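Local coordinates for sulfoquinovosidase (Escherichia coli, PDB 5AEG), which hydrolyses the alpha-sulfoquinovosyl headgroup from plant sulfolipids and from simple sulfoquinovosides, releasing sulfoquinovose for use as a carbon and sulfur source, at residues Trp524-Ala529 and Ala559-Val564; Ile253-Thr258 and Thr567-Leu572; Leu354-Asp357 and Gly361-Leu364. One frame throughout, in Å; residues are numbered along the deposited sequence.

How the contacts relate
All three contacts belong to the catalytic TIM-barrel region, yet they sit at different depths. Contact 1 is fully buried and joins two helices, 518-528 and 552-567, through van der Waals contacts around one methionine, one of them with a carboxylate. Contact 2, with its centre about 10 Å away, touches it directly: helix 569-582 follows helix 552-567 in the chain, and here it meets the residues leading into the first barrel strand, combining a tyrosine packed on aliphatic carbons with a partly exposed salt bridge. Contact 3 stands apart, its centre about 45 Å from that of contact 1. It is a partly buried chain reversal between helix 343-351 and strand 364-367, held mainly by backbone hydrogen bonds and charge.

Contact 1 of 3, residues Trp524-Ala529 and Ala559-Val564; sequences WCDFSA and ARMTTV
Met561 carries this contact, burying more surface than any other residue here, and it meets three residues of 524-529: Cys525, Asp526 and Ala529. Its CB touches two of them, with Met561 CB 3.9 Å from Cys525 SG and 4.1 Å from Ala529 CB. The methyl of Ala529 also lies 3.6 Å from Met561 O, so the small side chain reaches the backbone of the other helix. A single methyl suits a place where the CA atoms of Ala529 and Met561 are 6.0 Å apart.

Beyond CB the methionine turns. CG stands anti to the carbonyl carbon (chi1 -52°), and further bends at chi2 and chi3 fold the thioether back so that it crosses Asp526 at a slant. Met561 CG approaches Asp526 OD1 to 3.4 Å, while Met561 SD and CE each lie 3.6 Å from that same oxygen. The flexible, unbranched chain can thus wrap a carboxylate oxygen with atoms that offer it no proper donor. The polar needs of Asp526 are met from outside the two segments: OD2 accepts from Gly656 N and OD1 takes a weak hydrogen bond from His557 NE2. Its carboxylate therefore ties helix 518-528 to Gly656, and Arg560 NE, bonded to Gly656 O, does the same for helix 552-567. Cys525, with SG anti to the backbone N, also touches His557 and Phe558.

Helices 518-528 and 552-567 follow barrel strands 501-505 and 534-536, and their packing side by side is that of the last two helices in the outer layer of a (beta/alpha)8 barrel.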
loop_
_atom_site.group_PDB
_atom_site.type_symbol
_atom_site.label_atom_id
_atom_site.label_comp_id
_atom_site.label_asym_id
_atom_site.label_seq_id
_atom_site.Cartn_x
_atom_site.Cartn_y
_atom_site.Cartn_z
ATOM N N TRP A 524 4.788 -4.114 19.007
ATOM C CA TRP A 524 4.818 -4.176 17.579
ATOM C C TRP A 524 5.368 -5.500 17.106
ATOM O O TRP A 524 4.903 -6.070 16.109
ATOM C CB TRP A 524 5.623 -3.007 16.967
ATOM C CG TRP A 524 5.104 -2.494 15.686
ATOM C CD1 TRP A 524 4.898 -3.159 14.536
ATOM C CD2 TRP A 524 4.846 -1.133 15.408
ATOM N NE1 TRP A 524 4.483 -2.307 13.531
ATOM C CE2 TRP A 524 4.426 -1.052 14.032
ATOM C CE3 TRP A 524 4.927 0.008 16.170
ATOM C CZ2 TRP A 524 4.077 0.127 13.424
ATOM C CZ3 TRP A 524 4.539 1.235 15.566
ATOM C CH2 TRP A 524 4.116 1.261 14.208
ATOM N N CYS A 525 6.354 -6.035 17.854
ATOM C CA CYS A 525 6.878 -7.346 17.558
ATOM C C CYS A 525 5.749 -8.380 17.688
ATOM O O CYS A 525 5.672 -9.302 16.898
ATOM C CB CYS A 525 8.053 -7.688 18.509
ATOM S SG CYS A 525 8.884 -9.218 18.016
ATOM N N ASP A 526 4.915 -8.257 18.722
ATOM C CA ASP A 526 3.779 -9.205 18.897
ATOM C C ASP A 526 2.816 -9.194 17.676
ATOM O O ASP A 526 2.210 -10.212 17.319
ATOM C CB ASP A 526 2.996 -8.855 20.127
ATOM C CG ASP A 526 3.668 -9.252 21.457
ATOM O OD1 ASP A 526 4.788 -9.840 21.406
ATOM O OD2 ASP A 526 3.027 -8.867 22.507
ATOM N N PHE A 527 2.603 -8.004 17.123
ATOM C CA PHE A 527 1.734 -7.832 15.966
ATOM C C PHE A 527 2.363 -8.476 14.736
ATOM O O PHE A 527 1.757 -9.350 14.078
ATOM C CB PHE A 527 1.494 -6.308 15.804
ATOM C CG PHE A 527 0.829 -5.873 14.497
ATOM C CD1 PHE A 527 -0.061 -6.638 13.792
ATOM C CD2 PHE A 527 1.127 -4.592 14.017
ATOM C CE1 PHE A 527 -0.648 -6.130 12.633
ATOM C CE2 PHE A 527 0.450 -4.055 12.937
ATOM C CZ PHE A 527 -0.413 -4.820 12.218
ATOM N N SER A 528 3.616 -8.094 14.429
ATOM C CA SER A 528 4.277 -8.557 13.260
ATOM C C SER A 528 4.509 -10.080 13.151
ATOM O O SER A 528 4.540 -10.633 12.037
ATOM C CB SER A 528 5.600 -7.769 12.993
ATOM O OG SER A 528 5.304 -6.395 12.730
ATOM N N ALA A 529 4.609 -10.752 14.273
ATOM C CA ALA A 529 4.708 -12.214 14.290
ATOM C C ALA A 529 3.437 -12.892 13.763
ATOM O O ALA A 529 3.495 -14.075 13.432
ATOM C CB ALA A 529 4.951 -12.679 15.730
ATOM N N ALA A 559 13.289 -13.496 20.606
ATOM C CA ALA A 559 13.485 -14.969 20.526
ATOM C C ALA A 559 12.079 -15.689 20.595
ATOM O O ALA A 559 11.769 -16.473 19.734
ATOM C CB ALA A 559 14.457 -15.498 21.599
ATOM N N ARG A 560 11.247 -15.303 21.535
ATOM C CA ARG A 560 9.923 -15.918 21.721
ATOM C C ARG A 560 9.022 -15.695 20.520
ATOM O O ARG A 560 8.473 -16.639 19.971
ATOM C CB ARG A 560 9.266 -15.388 22.988
ATOM C CG ARG A 560 7.762 -15.766 23.212
ATOM C CD ARG A 560 7.067 -14.907 24.291
ATOM N NE ARG A 560 5.630 -15.196 24.362
ATOM C CZ ARG A 560 5.102 -16.331 24.843
ATOM N NH1 ARG A 560 5.862 -17.260 25.384
ATOM N NH2 ARG A 560 3.793 -16.545 24.809
ATOM N N MET A 561 8.945 -14.446 20.035
ATOM C CA MET A 561 7.977 -14.163 18.960
ATOM C C MET A 561 8.440 -14.559 17.626
ATOM O O MET A 561 7.592 -14.924 16.774
ATOM C CB MET A 561 7.493 -12.671 18.999
ATOM C CG MET A 561 6.966 -12.218 20.360
ATOM S SD MET A 561 5.796 -13.339 21.167
ATOM C CE MET A 561 4.390 -13.167 20.077
ATOM N N THR A 562 9.759 -14.562 17.375
ATOM C CA THR A 562 10.239 -15.182 16.155
ATOM C C THR A 562 10.052 -16.697 16.153
ATOM O O THR A 562 9.890 -17.275 15.076
ATOM C CB THR A 562 11.697 -14.828 15.774
ATOM O OG1 THR A 562 12.609 -15.259 16.792
ATOM C CG2 THR A 562 11.823 -13.322 15.614
ATOM N N THR A 563 10.082 -17.312 17.328
ATOM C CA THR A 563 9.762 -18.750 17.379
ATOM C C THR A 563 8.279 -18.969 17.109
ATOM O O THR A 563 7.938 -19.913 16.456
ATOM C CB THR A 563 10.181 -19.340 18.722
ATOM O OG1 THR A 563 11.561 -19.120 18.851
ATOM C CG2 THR A 563 9.971 -20.785 18.747
ATOM N N VAL A 564 7.435 -18.101 17.628
ATOM C CA VAL A 564 5.977 -18.122 17.274
ATOM C C VAL A 564 5.890 -18.070 15.759
ATOM O O VAL A 564 5.256 -18.926 15.129
ATOM C CB VAL A 564 5.206 -17.043 18.001
ATOM C CG1 VAL A 564 3.790 -16.884 17.481
ATOM C CG2 VAL A 564 5.220 -17.326 19.548
#

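Contact 2 of 3, residues Ile253-Thr258 and Thr567-Leu572; sequences IYDGVT and TLKPYL
The side chains of Tyr254 and Lys569 cross at about a right angle, and the closest approach is between aliphatic carbons, Tyr254 CB and Lys569 CG, at 3.4 Å. Lys569 runs past the base of the tyrosine. With CG anti to the backbone N (chi1 172°) and the rest of the chain extended, its methylenes keep beside Tyr254 CB until the ammonium group reaches Asp255. There Lys569 NZ bonds to Asp255 OD1 at 2.8 Å, on its syn lone pair, forming a salt bridge. NZ makes a second salt bridge to Asp251, so two carboxylates share the charge. A long lysine suits this place, since its carbon chain packs on the aromatic residue while its tip stays among polar groups.

The tyrosine ring slants across Leu572, with Tyr254 CE1 3.8 Å from Leu572 CB, and Lys569 O lies over the rim of one face, 4.3 Å above the plane. The tyrosine side chain also touches Lys573 and Val576, which extends its seat along helix 569-582. The helix after the eighth barrel helix thus packs on the residues leading into the first strand, 257-260, which pairs with the last strand, 534-536, to close the TIM barrel.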
loop_
_atom_site.group_PDB
_atom_site.type_symbol
_atom_site.label_atom_id
_atom_site.label_comp_id
_atom_site.label_asym_id
_atom_site.label_seq_id
_atom_site.Cartn_x
_atom_site.Cartn_y
_atom_site.Cartn_z
ATOM N N ILE A 253 11.581 -16.304 3.729
ATOM C CA ILE A 253 10.785 -15.257 4.432
ATOM C C ILE A 253 10.157 -15.744 5.724
ATOM O O ILE A 253 10.123 -15.024 6.702
ATOM C CB ILE A 253 9.693 -14.644 3.517
ATOM C CG1 ILE A 253 10.342 -13.924 2.329
ATOM C CG2 ILE A 253 8.870 -13.629 4.328
ATOM C CD1 ILE A 253 11.047 -12.616 2.637
ATOM N N TYR A 254 9.809 -17.027 5.749
ATOM C CA TYR A 254 9.183 -17.631 6.898
ATOM C C TYR A 254 10.136 -18.044 8.015
ATOM O O TYR A 254 9.682 -18.514 9.090
ATOM C CB TYR A 254 8.392 -18.878 6.441
ATOM C CG TYR A 254 7.468 -18.610 5.314
ATOM C CD1 TYR A 254 6.293 -17.971 5.497
ATOM C CD2 TYR A 254 7.749 -19.066 4.049
ATOM C CE1 TYR A 254 5.439 -17.703 4.420
ATOM C CE2 TYR A 254 6.928 -18.805 2.974
ATOM C CZ TYR A 254 5.764 -18.112 3.187
ATOM O OH TYR A 254 4.970 -17.845 2.138
ATOM N N ASP A 255 11.447 -17.908 7.789
ATOM C CA ASP A 255 12.427 -18.515 8.671
ATOM C C ASP A 255 12.921 -17.618 9.808
ATOM O O ASP A 255 13.769 -18.050 10.651
ATOM C CB ASP A 255 13.581 -19.076 7.885
ATOM C CG ASP A 255 13.172 -20.180 6.980
ATOM O OD1 ASP A 255 12.128 -20.820 7.157
ATOM O OD2 ASP A 255 13.904 -20.401 6.043
ATOM N N GLY A 256 12.398 -16.412 9.896
ATOM C CA GLY A 256 12.695 -15.578 11.052
ATOM C C GLY A 256 12.564 -14.097 10.766
ATOM O O GLY A 256 11.943 -13.720 9.774
ATOM N N VAL A 257 13.178 -13.277 11.639
ATOM C CA VAL A 257 13.127 -11.800 11.498
ATOM C C VAL A 257 14.274 -11.353 10.664
ATOM O O VAL A 257 15.397 -11.887 10.807
ATOM C CB VAL A 257 13.109 -11.070 12.837
ATOM C CG1 VAL A 257 14.348 -11.277 13.713
ATOM C CG2 VAL A 257 12.870 -9.567 12.640
ATOM N N THR A 258 14.002 -10.349 9.820
ATOM C CA THR A 258 15.061 -9.632 9.086
ATOM C C THR A 258 15.472 -8.423 9.953
ATOM O O THR A 258 14.650 -7.526 10.263
ATOM C CB THR A 258 14.569 -9.228 7.693
ATOM O OG1 THR A 258 14.354 -10.392 6.884
ATOM C CG2 THR A 258 15.577 -8.237 6.992
ATOM N N THR A 567 7.073 -21.087 13.798
ATOM C CA THR A 567 6.192 -22.230 14.025
ATOM C C THR A 567 4.981 -22.221 13.054
ATOM O O THR A 567 4.535 -23.279 12.551
ATOM C CB THR A 567 5.709 -22.275 15.432
ATOM O OG1 THR A 567 6.829 -22.355 16.333
ATOM C CG2 THR A 567 4.760 -23.519 15.668
ATOM N N LEU A 568 4.484 -21.012 12.736
ATOM C CA LEU A 568 3.420 -20.869 11.772
ATOM C C LEU A 568 3.780 -21.064 10.331
ATOM O O LEU A 568 2.851 -21.068 9.493
ATOM C CB LEU A 568 2.754 -19.499 11.935
ATOM C CG LEU A 568 2.118 -19.190 13.276
ATOM C CD1 LEU A 568 1.685 -17.747 13.230
ATOM C CD2 LEU A 568 0.892 -20.041 13.465
ATOM N N LYS A 569 5.069 -21.230 9.985
ATOM C CA LYS A 569 5.513 -21.326 8.619
ATOM C C LYS A 569 4.594 -22.100 7.650
ATOM O O LYS A 569 4.238 -21.584 6.586
ATOM C CB LYS A 569 6.937 -21.787 8.495
ATOM C CG LYS A 569 7.441 -22.104 7.100
ATOM C CD LYS A 569 8.934 -22.380 7.052
ATOM C CE LYS A 569 9.423 -22.458 5.624
ATOM N NZ LYS A 569 10.849 -22.797 5.692
ATOM N N PRO A 570 4.234 -23.345 7.995
ATOM C CA PRO A 570 3.508 -24.099 6.962
ATOM C C PRO A 570 2.109 -23.543 6.742
ATOM O O PRO A 570 1.586 -23.596 5.629
ATOM C CB PRO A 570 3.498 -25.571 7.527
ATOM C CG PRO A 570 3.709 -25.365 8.964
ATOM C CD PRO A 570 4.633 -24.199 9.120
ATOM N N TYR A 571 1.524 -22.976 7.779
ATOM C CA TYR A 571 0.211 -22.368 7.708
ATOM C C TYR A 571 0.248 -21.085 6.852
ATOM O O TYR A 571 -0.553 -20.921 5.924
ATOM C CB TYR A 571 -0.302 -22.045 9.105
ATOM C CG TYR A 571 -1.591 -21.319 9.155
ATOM C CD1 TYR A 571 -2.796 -21.955 8.813
ATOM C CD2 TYR A 571 -1.647 -19.970 9.458
ATOM C CE1 TYR A 571 -3.993 -21.329 8.861
ATOM C CE2 TYR A 571 -2.871 -19.311 9.503
ATOM C CZ TYR A 571 -4.046 -19.988 9.212
ATOM O OH TYR A 571 -5.231 -19.315 9.249
ATOM N N LEU A 572 1.235 -20.233 7.148
ATOM C CA LEU A 572 1.458 -19.016 6.320
ATOM C C LEU A 572 1.769 -19.323 4.818
ATOM O O LEU A 572 1.288 -18.681 3.917
ATOM C CB LEU A 572 2.597 -18.222 6.901
ATOM C CG LEU A 572 2.354 -17.609 8.280
ATOM C CD1 LEU A 572 3.593 -16.879 8.842
ATOM C CD2 LEU A 572 1.147 -16.652 8.259
#

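Contact 3 of 3, residues Leu354-Asp357 and Gly361-Leu364; sequences LAKD and GDYL
Asp357 holds its carboxylate in the crowded position between backbone N and carbonyl carbon (chi1 70°), which turns Asp357 OD1 to Gly361 N at 2.9 Å in a weak hydrogen bond, while bends at chi2 and chi4 lead the Lys356 chain round to Asp362. These groups clasp a chain reversal with a single antiparallel beta bridge, part of the excursion between TIM-barrel strands 329-334 and 401-404. Lys356 and Asp362 form its non-hydrogen-bonded pair. Two backbone bonds flank them: Tyr363 N to Ala355 O, at 2.8 Å, and Asp357 N to Gly361 O.

As befits such a pair, Lys356 and Asp362 lie side by side pointing the same way, and Lys356 NZ meets Asp362 OD1 at 2.9 Å in a salt bridge whose hydrogen bond is weak. A water lies 2.6 Å from Asp362 OD1 and near Leu354 O, while the Leu354 side chain crosses Asp362 at about a right angle, with CD1 against the carboxylate. An alanine in place of Asp362 would probably leave the Lys356 ammonium without its charged mate, the water without one of its partners, and a gap beside Leu354.

Asp357 OD1 also bonds to Ser359 OG within the turn. Tyr363, whose hydroxyl bonds to Asp413, spans from the chain reversal to the neighbouring loop; Tyr363 CD2 lies 3.7 Å from Asp357 CB, and Lys356 O sits at the ring edge, 3.7 Å from that same CD2.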
loop_
_atom_site.group_PDB
_atom_site.type_symbol
_atom_site.label_atom_id
_atom_site.label_comp_id
_atom_site.label_asym_id
_atom_site.label_seq_id
_atom_site.Cartn_x
_atom_site.Cartn_y
_atom_site.Cartn_z
ATOM N N LEU A 354 17.277 11.295 -17.499
ATOM C CA LEU A 354 16.567 12.075 -16.490
ATOM C C LEU A 354 15.352 12.788 -17.034
ATOM O O LEU A 354 15.289 13.092 -18.226
ATOM C CB LEU A 354 17.503 13.054 -15.809
ATOM C CG LEU A 354 18.736 12.444 -15.126
ATOM C CD1 LEU A 354 19.648 13.507 -14.543
ATOM C CD2 LEU A 354 18.335 11.501 -13.987
ATOM N N ALA A 355 14.335 12.957 -16.185
ATOM C CA ALA A 355 13.240 13.838 -16.492
ATOM C C ALA A 355 13.768 15.226 -16.657
ATOM O O ALA A 355 14.755 15.599 -16.025
ATOM C CB ALA A 355 12.223 13.851 -15.342
ATOM N N LYS A 356 13.038 16.049 -17.398
ATOM C CA LYS A 356 13.409 17.478 -17.531
ATOM C C LYS A 356 12.500 18.466 -16.885
ATOM O O LYS A 356 11.381 18.151 -16.455
ATOM C CB LYS A 356 13.498 17.782 -19.021
ATOM C CG LYS A 356 14.854 17.308 -19.563
ATOM C CD LYS A 356 14.733 16.405 -20.756
ATOM C CE LYS A 356 16.099 16.226 -21.441
ATOM N NZ LYS A 356 17.321 16.313 -20.585
ATOM N N ASP A 357 13.001 19.690 -16.762
ATOM C CA ASP A 357 12.247 20.816 -16.276
ATOM C C ASP A 357 11.748 21.674 -17.453
ATOM O O ASP A 357 11.957 21.284 -18.598
ATOM C CB ASP A 357 12.984 21.591 -15.181
ATOM C CG ASP A 357 14.221 22.375 -15.653
ATOM O OD1 ASP A 357 14.468 22.541 -16.862
ATOM O OD2 ASP A 357 14.905 22.841 -14.714
ATOM N N GLY A 361 16.423 21.710 -18.854
ATOM C CA GLY A 361 17.508 21.142 -18.058
ATOM C C GLY A 361 17.070 19.820 -17.403
ATOM O O GLY A 361 15.869 19.496 -17.374
ATOM N N ASP A 362 18.045 19.043 -16.941
ATOM C CA ASP A 362 17.755 17.830 -16.154
ATOM C C ASP A 362 17.066 18.215 -14.851
ATOM O O ASP A 362 17.484 19.146 -14.184
ATOM C CB ASP A 362 19.035 16.996 -15.910
ATOM C CG ASP A 362 19.487 16.257 -17.140
ATOM O OD1 ASP A 362 18.672 16.003 -18.075
ATOM O OD2 ASP A 362 20.672 15.874 -17.180
ATOM N N TYR A 363 15.975 17.531 -14.467
ATOM C CA TYR A 363 15.273 17.936 -13.247
ATOM C C TYR A 363 15.962 17.318 -12.031
ATOM O O TYR A 363 16.064 16.083 -11.958
ATOM C CB TYR A 363 13.811 17.443 -13.293
ATOM C CG TYR A 363 12.903 18.134 -12.365
ATOM C CD1 TYR A 363 12.951 17.863 -10.995
ATOM C CD2 TYR A 363 11.873 18.943 -12.838
ATOM C CE1 TYR A 363 12.100 18.512 -10.130
ATOM C CE2 TYR A 363 11.013 19.571 -11.979
ATOM C CZ TYR A 363 11.135 19.330 -10.619
ATOM O OH TYR A 363 10.271 19.880 -9.731
ATOM N N LEU A 364 16.359 18.182 -11.105
ATOM C CA LEU A 364 16.907 17.797 -9.822
ATOM C C LEU A 364 15.966 18.161 -8.696
ATOM O O LEU A 364 15.561 19.285 -8.569
ATOM C CB LEU A 364 18.233 18.500 -9.551
ATOM C CG LEU A 364 19.311 18.345 -10.630
ATOM C CD1 LEU A 364 20.598 19.067 -10.234
ATOM C CD2 LEU A 364 19.552 16.896 -10.985
HETATM O O HOH W 1 17.970 13.717 -19.097
#